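Cap5O (Staphylococcus aureus, PDB 3OJO) is an NAD-dependent UDP-N-acetyl-mannosamine dehydrogenase involved in the biosynthesis of capsular polysaccharide. Local coordinates at residues G322-D328 and S382-F387; P299-V303 and D339-L344; N316-G322 and D349-Y355. One frame throughout, in Å; residues are numbered along the deposited sequence.

Contact 1 of 3, residues G322-D328 and S382-F387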
loop_
_atom_site.group_PDB
_atom_site.type_symbol
_atom_site.label_atom_id
_atom_site.label_comp_id
_atom_site.label_asym_id
_atom_site.label_seq_id
_atom_site.Cartn_x
_atom_site.Cartn_y
_atom_site.Cartn_z
ATOM N N GLY B 322 -19.862 10.675 16.469
ATOM C CA GLY B 322 -18.684 9.875 16.756
ATOM C C GLY B 322 -17.463 10.716 17.062
ATOM O O GLY B 322 -17.139 11.644 16.318
ATOM N N LEU B 323 -16.790 10.401 18.179
ATOM C CA LEU B 323 -15.585 11.092 18.654
ATOM C C LEU B 323 -14.384 10.121 18.790
ATOM O O LEU B 323 -13.305 10.525 19.223
ATOM C CB LEU B 323 -15.858 11.781 19.996
ATOM C CG LEU B 323 -16.751 13.033 20.058
ATOM C CD1 LEU B 323 -16.876 13.479 21.482
ATOM C CD2 LEU B 323 -16.136 14.190 19.337
ATOM N N THR B 324 -14.569 8.864 18.371
ATOM C CA THR B 324 -13.555 7.808 18.457
ATOM C C THR B 324 -12.933 7.473 17.104
ATOM O O THR B 324 -13.586 7.668 16.075
ATOM C CB THR B 324 -14.193 6.531 19.051
ATOM O OG1 THR B 324 -15.222 6.057 18.174
ATOM C CG2 THR B 324 -14.735 6.742 20.460
ATOM N N TYR B 325 -11.701 6.903 17.101
ATOM C CA TYR B 325 -11.071 6.472 15.847
ATOM C C TYR B 325 -11.764 5.223 15.337
ATOM O O TYR B 325 -12.285 5.231 14.226
ATOM C CB TYR B 325 -9.547 6.271 15.977
ATOM C CG TYR B 325 -8.890 5.641 14.753
ATOM C CD1 TYR B 325 -8.946 6.262 13.502
ATOM C CD2 TYR B 325 -8.177 4.447 14.855
ATOM C CE1 TYR B 325 -8.340 5.690 12.378
ATOM C CE2 TYR B 325 -7.569 3.866 13.737
ATOM C CZ TYR B 325 -7.642 4.499 12.502
ATOM O OH TYR B 325 -7.024 3.941 11.403
ATOM N N LYS B 326 -11.811 4.174 16.152
ATOM C CA LYS B 326 -12.462 2.952 15.729
ATOM C C LYS B 326 -13.934 3.003 16.122
ATOM O O LYS B 326 -14.302 3.713 17.062
ATOM C CB LYS B 326 -11.747 1.706 16.300
ATOM C CG LYS B 326 -10.263 1.650 15.965
ATOM C CD LYS B 326 -9.585 0.401 16.484
ATOM C CE LYS B 326 -8.078 0.540 16.449
ATOM N NZ LYS B 326 -7.567 1.456 17.510
ATOM N N GLY B 327 -14.756 2.275 15.380
ATOM C CA GLY B 327 -16.174 2.153 15.659
ATOM C C GLY B 327 -16.452 1.163 16.774
ATOM O O GLY B 327 -15.703 0.205 16.951
ATOM N N ASP B 328 -17.506 1.416 17.556
ATOM C CA ASP B 328 -17.991 0.607 18.677
ATOM C C ASP B 328 -16.976 0.416 19.817
ATOM O O ASP B 328 -17.044 -0.560 20.569
ATOM C CB ASP B 328 -18.603 -0.719 18.184
ATOM C CG ASP B 328 -19.595 -0.553 17.049
ATOM O OD1 ASP B 328 -19.426 -1.220 16.015
ATOM O OD2 ASP B 328 -20.558 0.222 17.212
ATOM N N SER B 382 -17.150 8.700 12.955
ATOM C CA SER B 382 -16.894 7.334 13.456
ATOM C C SER B 382 -17.826 6.324 12.807
ATOM O O SER B 382 -18.965 6.661 12.513
ATOM C CB SER B 382 -17.015 7.269 14.975
ATOM O OG SER B 382 -16.089 8.162 15.575
ATOM N N ASP B 383 -17.345 5.100 12.569
ATOM C CA ASP B 383 -18.147 4.045 11.946
ATOM C C ASP B 383 -18.835 3.104 12.985
ATOM O O ASP B 383 -18.749 1.872 12.897
ATOM C CB ASP B 383 -17.351 3.285 10.848
ATOM C CG ASP B 383 -16.089 2.564 11.300
ATOM O OD1 ASP B 383 -15.699 2.715 12.483
ATOM O OD2 ASP B 383 -15.475 1.877 10.465
ATOM N N HIS B 384 -19.545 3.714 13.952
ATOM C CA HIS B 384 -20.308 3.004 14.968
ATOM C C HIS B 384 -21.456 2.245 14.312
ATOM O O HIS B 384 -22.102 2.783 13.412
ATOM C CB HIS B 384 -20.864 3.987 16.003
ATOM C CG HIS B 384 -19.818 4.657 16.829
ATOM N ND1 HIS B 384 -18.790 3.942 17.410
ATOM C CD2 HIS B 384 -19.712 5.952 17.193
ATOM C CE1 HIS B 384 -18.070 4.820 18.081
ATOM N NE2 HIS B 384 -18.587 6.044 17.984
ATOM N N SER B 385 -21.696 0.992 14.755
ATOM C CA SER B 385 -22.755 0.095 14.256
ATOM C C SER B 385 -24.127 0.763 14.221
ATOM O O SER B 385 -24.880 0.568 13.266
ATOM C CB SER B 385 -22.812 -1.170 15.101
ATOM O OG SER B 385 -21.717 -2.017 14.793
ATOM N N GLU B 386 -24.414 1.595 15.245
ATOM C CA GLU B 386 -25.655 2.354 15.414
ATOM C C GLU B 386 -25.931 3.282 14.244
ATOM O O GLU B 386 -27.094 3.517 13.916
ATOM C CB GLU B 386 -25.620 3.166 16.721
ATOM C CG GLU B 386 -25.498 2.314 17.978
ATOM C CD GLU B 386 -24.099 2.113 18.529
ATOM O OE1 GLU B 386 -23.180 1.785 17.742
ATOM O OE2 GLU B 386 -23.934 2.243 19.764
ATOM N N PHE B 387 -24.866 3.796 13.611
ATOM C CA PHE B 387 -24.943 4.739 12.494
ATOM C C PHE B 387 -25.285 4.098 11.143
ATOM O O PHE B 387 -25.596 4.816 10.195
ATOM C CB PHE B 387 -23.655 5.580 12.412
ATOM C CG PHE B 387 -23.298 6.444 13.610
ATOM C CD1 PHE B 387 -22.011 6.955 13.759
ATOM C CD2 PHE B 387 -24.262 6.801 14.552
ATOM C CE1 PHE B 387 -21.688 7.788 14.839
ATOM C CE2 PHE B 387 -23.934 7.629 15.633
ATOM C CZ PHE B 387 -22.651 8.117 15.770
#
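Ser382 OG donates a hydrogen bond to Thr324 O at 2.6 Å. This joins the two loops close to where they leave their strands. Thr324 OG1 turns back within its own loop and donates to Lys326 O at 2.8 Å. The backbone amide Asp328 N donates a hydrogen bond to His384 ND1 at 2.8 Å, near the plane of the ring. The other ring nitrogen, His384 NE2, is hydrogen-bonded to Asp356 OD1, so both nitrogens are paired. The Asp328 carboxylate accepts from Ser385: OD1 from Ser385 OG at 2.7 Å, and OD2 from the amide Ser385 N at 2.8 Å. Asp328 OD2 also lies 3.1 Å from Glu386 OE1, a close pair of like charges, and Glu386 OE1 is hydrogen-bonded to His358 NE2. Gly322 has no room for a CB, which would clash with Ser382. Lys326 touches bound pyridine-2,6-dicarboxylic acid. Such loops at the C-terminal ends of neighbouring parallel strands are typical of a Rossmann-like alpha/beta domain, here the UDP-binding domain.

Contact 2 of 3, residues P299-V303 and D339-L344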
loop_
_atom_site.group_PDB
_atom_site.type_symbol
_atom_site.label_atom_id
_atom_site.label_comp_id
_atom_site.label_asym_id
_atom_site.label_seq_id
_atom_site.Cartn_x
_atom_site.Cartn_y
_atom_site.Cartn_z
ATOM N N PRO B 299 -8.187 15.993 9.357
ATOM C CA PRO B 299 -9.073 16.804 10.213
ATOM C C PRO B 299 -9.330 18.220 9.668
ATOM O O PRO B 299 -10.490 18.617 9.570
ATOM C CB PRO B 299 -8.343 16.800 11.567
ATOM C CG PRO B 299 -7.633 15.490 11.575
ATOM C CD PRO B 299 -7.120 15.357 10.170
ATOM N N ALA B 300 -8.275 18.937 9.231
ATOM C CA ALA B 300 -8.397 20.291 8.657
ATOM C C ALA B 300 -9.174 20.286 7.318
ATOM O O ALA B 300 -9.943 21.219 7.058
ATOM C CB ALA B 300 -7.020 20.915 8.474
ATOM N N TYR B 301 -8.990 19.228 6.498
ATOM C CA TYR B 301 -9.695 19.041 5.227
ATOM C C TYR B 301 -11.206 18.880 5.476
ATOM O O TYR B 301 -12.014 19.451 4.742
ATOM C CB TYR B 301 -9.109 17.837 4.439
ATOM C CG TYR B 301 -9.826 17.551 3.138
ATOM C CD1 TYR B 301 -9.533 18.271 1.988
ATOM C CD2 TYR B 301 -10.843 16.600 3.074
ATOM C CE1 TYR B 301 -10.228 18.050 0.804
ATOM C CE2 TYR B 301 -11.534 16.360 1.892
ATOM C CZ TYR B 301 -11.223 17.087 0.761
ATOM O OH TYR B 301 -11.919 16.846 -0.394
ATOM N N VAL B 302 -11.578 18.098 6.509
ATOM C CA VAL B 302 -12.967 17.856 6.929
ATOM C C VAL B 302 -13.566 19.180 7.457
ATOM O O VAL B 302 -14.679 19.541 7.066
ATOM C CB VAL B 302 -13.049 16.689 7.959
ATOM C CG1 VAL B 302 -14.417 16.593 8.632
ATOM C CG2 VAL B 302 -12.685 15.363 7.300
ATOM N N VAL B 303 -12.802 19.912 8.297
ATOM C CA VAL B 303 -13.195 21.204 8.862
ATOM C C VAL B 303 -13.452 22.235 7.724
ATOM O O VAL B 303 -14.502 22.879 7.723
ATOM C CB VAL B 303 -12.188 21.694 9.954
ATOM C CG1 VAL B 303 -12.451 23.142 10.364
ATOM C CG2 VAL B 303 -12.215 20.781 11.185
ATOM N N ASP B 339 -10.298 15.392 17.194
ATOM C CA ASP B 339 -9.494 16.489 16.649
ATOM C C ASP B 339 -10.327 17.466 15.833
ATOM O O ASP B 339 -10.169 18.679 15.987
ATOM C CB ASP B 339 -8.321 15.939 15.849
ATOM C CG ASP B 339 -7.219 15.404 16.741
ATOM O OD1 ASP B 339 -6.129 15.072 16.208
ATOM O OD2 ASP B 339 -7.430 15.342 17.976
ATOM N N ILE B 340 -11.303 16.928 15.068
ATOM C CA ILE B 340 -12.241 17.699 14.245
ATOM C C ILE B 340 -13.183 18.482 15.149
ATOM O O ILE B 340 -13.342 19.686 14.949
ATOM C CB ILE B 340 -12.983 16.814 13.183
ATOM C CG1 ILE B 340 -11.979 16.258 12.141
ATOM C CG2 ILE B 340 -14.085 17.596 12.469
ATOM C CD1 ILE B 340 -12.338 14.984 11.465
ATOM N N TYR B 341 -13.784 17.802 16.150
ATOM C CA TYR B 341 -14.728 18.379 17.121
ATOM C C TYR B 341 -14.128 19.597 17.820
ATOM O O TYR B 341 -14.750 20.642 17.864
ATOM C CB TYR B 341 -15.171 17.307 18.145
ATOM C CG TYR B 341 -15.830 17.855 19.395
ATOM C CD1 TYR B 341 -17.159 18.273 19.380
ATOM C CD2 TYR B 341 -15.113 17.992 20.586
ATOM C CE1 TYR B 341 -17.761 18.811 20.519
ATOM C CE2 TYR B 341 -15.704 18.529 21.729
ATOM C CZ TYR B 341 -17.029 18.926 21.693
ATOM O OH TYR B 341 -17.609 19.439 22.819
ATOM N N GLU B 342 -12.923 19.442 18.331
ATOM C CA GLU B 342 -12.131 20.438 19.026
ATOM C C GLU B 342 -11.796 21.641 18.098
ATOM O O GLU B 342 -11.810 22.780 18.564
ATOM C CB GLU B 342 -10.869 19.723 19.550
ATOM C CG GLU B 342 -9.801 20.568 20.219
ATOM C CD GLU B 342 -8.491 19.847 20.506
ATOM O OE1 GLU B 342 -8.351 18.658 20.122
ATOM O OE2 GLU B 342 -7.603 20.477 21.130
ATOM N N LEU B 343 -11.488 21.378 16.802
ATOM C CA LEU B 343 -11.179 22.391 15.781
ATOM C C LEU B 343 -12.440 23.145 15.444
ATOM O O LEU B 343 -12.402 24.367 15.285
ATOM C CB LEU B 343 -10.620 21.755 14.480
ATOM C CG LEU B 343 -9.141 21.365 14.455
ATOM C CD1 LEU B 343 -8.845 20.482 13.255
ATOM C CD2 LEU B 343 -8.236 22.586 14.483
ATOM N N LEU B 344 -13.546 22.417 15.325
ATOM C CA LEU B 344 -14.846 23.002 15.044
ATOM C C LEU B 344 -15.303 23.856 16.242
ATOM O O LEU B 344 -15.857 24.943 16.044
ATOM C CB LEU B 344 -15.882 21.913 14.710
ATOM C CG LEU B 344 -15.846 21.275 13.327
ATOM C CD1 LEU B 344 -17.033 20.378 13.143
ATOM C CD2 LEU B 344 -15.806 22.312 12.208
#
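Two helices pack here through apolar side chains, with no hydrogen bond between the segments. The axes of the two short segments approach to 9.3 Å and cross at -50°. Segment 339-344 begins with Asp339 at the margin, where Asp339 CB lies 4.4 Å from Pro299 CG. Ile340 follows and sits in the middle of the contact. Ile340 CG1 is 3.7 Å from Pro299 CB, Ile340 CD1 is 3.9 Å from Val302 CG1, and Ile340 CG2 is 3.9 Å from Val303 CG2. One side chain therefore meets three residues on the facing helix. Tyr341 points away and Glu342 is out of reach of segment 299-303; Tyr341 packs on strand 351-355. Leu343, one turn after Asp339, returns to the interface. Leu343 CB is 3.8 Å from Val303 CG2, and Leu343 CD1 is 4.1 Å from Pro299 CB. Leu344, one turn after Ile340, completes the patch with Leu344 CD2 at 3.9 Å from Val303 CG1. Counted from Ile340, Leu343 and Leu344 follow at i+3 and i+4, on one face of the helix. Ile340, Leu344 and Val302 also touch Leu379 of strand 377-380, so both helices pack on that strand. Helix 286-312 leads into strand 317-321; after that strand a loop leads to helix 336-346, which is followed by strand 351-355. Two neighbouring helices on one face of a parallel sheet are characteristic of a Rossmann-like alpha/beta sandwich.

Contact 3 of 3, residues N316-G322 and D349-Y355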
loop_
_atom_site.group_PDB
_atom_site.type_symbol
_atom_site.label_atom_id
_atom_site.label_comp_id
_atom_site.label_asym_id
_atom_site.label_seq_id
_atom_site.Cartn_x
_atom_site.Cartn_y
_atom_site.Cartn_z
ATOM N N ASN B 316 -25.362 27.818 12.145
ATOM C CA ASN B 316 -23.989 27.635 12.616
ATOM C C ASN B 316 -23.792 26.237 13.229
ATOM O O ASN B 316 -22.655 25.788 13.376
ATOM C CB ASN B 316 -23.663 28.701 13.677
ATOM C CG ASN B 316 -23.175 30.015 13.126
ATOM O OD1 ASN B 316 -23.180 30.270 11.910
ATOM N ND2 ASN B 316 -22.705 30.876 14.015
ATOM N N LYS B 317 -24.910 25.573 13.604
ATOM C CA LYS B 317 -24.919 24.281 14.270
ATOM C C LYS B 317 -24.546 23.063 13.431
ATOM O O LYS B 317 -25.244 22.714 12.471
ATOM C CB LYS B 317 -26.203 24.053 15.081
ATOM C CG LYS B 317 -25.968 23.160 16.296
ATOM C CD LYS B 317 -27.243 22.541 16.818
ATOM C CE LYS B 317 -26.944 21.525 17.889
ATOM N NZ LYS B 317 -28.176 20.864 18.378
ATOM N N VAL B 318 -23.432 22.411 13.834
ATOM C CA VAL B 318 -22.917 21.171 13.257
ATOM C C VAL B 318 -22.907 20.125 14.360
ATOM O O VAL B 318 -22.302 20.351 15.415
ATOM C CB VAL B 318 -21.537 21.280 12.531
ATOM C CG1 VAL B 318 -20.433 21.749 13.466
ATOM C CG2 VAL B 318 -21.150 19.951 11.874
ATOM N N THR B 319 -23.598 18.994 14.126
ATOM C CA THR B 319 -23.632 17.892 15.078
ATOM C C THR B 319 -22.645 16.809 14.650
ATOM O O THR B 319 -22.829 16.155 13.624
ATOM C CB THR B 319 -25.053 17.348 15.285
ATOM O OG1 THR B 319 -25.920 18.426 15.618
ATOM C CG2 THR B 319 -25.114 16.293 16.376
ATOM N N VAL B 320 -21.601 16.625 15.444
ATOM C CA VAL B 320 -20.592 15.594 15.214
ATOM C C VAL B 320 -21.169 14.251 15.711
ATOM O O VAL B 320 -21.723 14.178 16.812
ATOM C CB VAL B 320 -19.240 15.988 15.881
ATOM C CG1 VAL B 320 -18.337 14.780 16.112
ATOM C CG2 VAL B 320 -18.523 17.062 15.071
ATOM N N PHE B 321 -21.073 13.216 14.867
ATOM C CA PHE B 321 -21.523 11.851 15.147
ATOM C C PHE B 321 -20.281 10.946 15.246
ATOM O O PHE B 321 -19.701 10.557 14.237
ATOM C CB PHE B 321 -22.488 11.372 14.048
ATOM C CG PHE B 321 -23.958 11.608 14.293
ATOM C CD1 PHE B 321 -24.910 10.757 13.747
ATOM C CD2 PHE B 321 -24.394 12.694 15.042
ATOM C CE1 PHE B 321 -26.274 10.981 13.953
ATOM C CE2 PHE B 321 -25.763 12.912 15.259
ATOM C CZ PHE B 321 -26.692 12.054 14.709
ATOM N N GLY B 322 -19.862 10.675 16.469
ATOM C CA GLY B 322 -18.684 9.875 16.756
ATOM C C GLY B 322 -17.463 10.716 17.062
ATOM O O GLY B 322 -17.139 11.644 16.318
ATOM N N ASP B 349 -18.182 31.182 14.257
ATOM C CA ASP B 349 -19.149 31.070 13.147
ATOM C C ASP B 349 -19.644 29.611 12.987
ATOM O O ASP B 349 -20.355 29.304 12.029
ATOM C CB ASP B 349 -18.621 31.650 11.795
ATOM C CG ASP B 349 -17.781 32.928 11.870
ATOM O OD1 ASP B 349 -18.313 33.971 12.335
ATOM O OD2 ASP B 349 -16.605 32.892 11.435
ATOM N N ILE B 350 -19.258 28.711 13.926
ATOM C CA ILE B 350 -19.664 27.302 13.981
ATOM C C ILE B 350 -19.966 26.929 15.433
ATOM O O ILE B 350 -19.104 27.077 16.304
ATOM C CB ILE B 350 -18.651 26.301 13.329
ATOM C CG1 ILE B 350 -18.463 26.560 11.820
ATOM C CG2 ILE B 350 -19.109 24.863 13.537
ATOM C CD1 ILE B 350 -17.156 26.141 11.292
ATOM N N GLU B 351 -21.199 26.446 15.672
ATOM C CA GLU B 351 -21.693 25.965 16.959
ATOM C C GLU B 351 -21.674 24.430 16.890
ATOM O O GLU B 351 -22.432 23.826 16.137
ATOM C CB GLU B 351 -23.105 26.516 17.234
ATOM C CG GLU B 351 -23.415 26.674 18.709
ATOM C CD GLU B 351 -24.303 25.587 19.287
ATOM O OE1 GLU B 351 -25.457 25.445 18.821
ATOM O OE2 GLU B 351 -23.858 24.910 20.242
ATOM N N VAL B 352 -20.745 23.810 17.618
ATOM C CA VAL B 352 -20.569 22.354 17.578
ATOM C C VAL B 352 -21.274 21.613 18.708
ATOM O O VAL B 352 -21.334 22.100 19.839
ATOM C CB VAL B 352 -19.089 21.920 17.388
ATOM C CG1 VAL B 352 -18.345 22.933 16.548
ATOM C CG2 VAL B 352 -18.394 21.714 18.722
ATOM N N CYS B 353 -21.777 20.421 18.396
ATOM C CA CYS B 353 -22.465 19.567 19.343
ATOM C C CYS B 353 -22.088 18.113 19.039
ATOM O O CYS B 353 -22.378 17.613 17.955
ATOM C CB CYS B 353 -23.972 19.813 19.266
ATOM S SG CYS B 353 -24.975 18.755 20.336
ATOM N N ALA B 354 -21.395 17.455 19.976
ATOM C CA ALA B 354 -20.971 16.077 19.794
ATOM C C ALA B 354 -21.989 15.057 20.256
ATOM O O ALA B 354 -22.551 15.195 21.339
ATOM C CB ALA B 354 -19.663 15.842 20.512
ATOM N N TYR B 355 -22.177 14.002 19.455
ATOM C CA TYR B 355 -23.030 12.861 19.769
ATOM C C TYR B 355 -22.239 11.555 19.610
ATOM O O TYR B 355 -21.827 11.212 18.503
ATOM C CB TYR B 355 -24.329 12.828 18.920
ATOM C CG TYR B 355 -25.123 11.556 19.142
ATOM C CD1 TYR B 355 -25.024 10.485 18.256
ATOM C CD2 TYR B 355 -25.892 11.383 20.291
ATOM C CE1 TYR B 355 -25.698 9.287 18.488
ATOM C CE2 TYR B 355 -26.558 10.182 20.541
ATOM C CZ TYR B 355 -26.476 9.144 19.624
ATOM O OH TYR B 355 -27.132 7.958 19.863
#
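Tyr355 turns the edge of its ring toward the face of Phe321. The ring centroids are 5.1 Å apart and the planes meet at 51°, an edge-to-face aromatic pair. The ring atom Phe321 CD2 also lies 3.9 Å from Tyr355 CB. The two residues are paired in register at the C-terminal end of two parallel strands, 317-321 and 351-355. Six backbone hydrogen bonds join the segments. Glu351 N donates to Asn316 O at 2.8 Å, and Val318 N to Glu351 O at 2.9 Å. Cys353 N then donates to Val318 O at 3.0 Å, and Val320 N to Cys353 O at 2.8 Å. Tyr355 N reaches Val320 O at 2.7 Å, and Gly322 N reaches Tyr355 O at 2.9 Å. The bonds alternate in direction, as a parallel pair requires. Lys317, Thr319, Phe321, Glu351, Cys353 and Tyr355 share one face of the sheet. Lys317 NZ is hydrogen-bonded to the carbonyl oxygens of Lys373 and Ala371. Val318, Val320, Val352 and Ala354 lie on the other face, where Val318 CG1 is 3.9 Å from Val352 CG1. Strand 351-355 is an edge strand of the five-stranded parallel sheet within this chain, and strand 317-321 lies between it and strand 377-380. Helix 336-346 packs against the valine and alanine face and connects the two strands in a beta-alpha-beta unit, while helix 368-372 packs on the opposite face.

How the contacts relate
All three contacts involve the five-stranded parallel sheet of the UDP-binding domain. Contacts 2 and 3 are closest, with centres 11 Å apart, and contact 1 lies 16 Å from each. The chain runs from helix 286-312 through strand 317-321 and its following loop to helix 336-346, strand 351-355, then strand 377-380 and the loop holding 382-387. The three contacts cross along the chain. Contacts 1 and 3 share Gly322, where strand passes into loop. Tyr341, in segment 339-344 but facing away from 299-303, packs on Leu323 of contact 1 and on Val352 and Ala354 of contact 3. Contact 1 is on the ligand side, the Lys326 side chain about 7 Å from bound NAD; contact 3 lies away from the annotated sites.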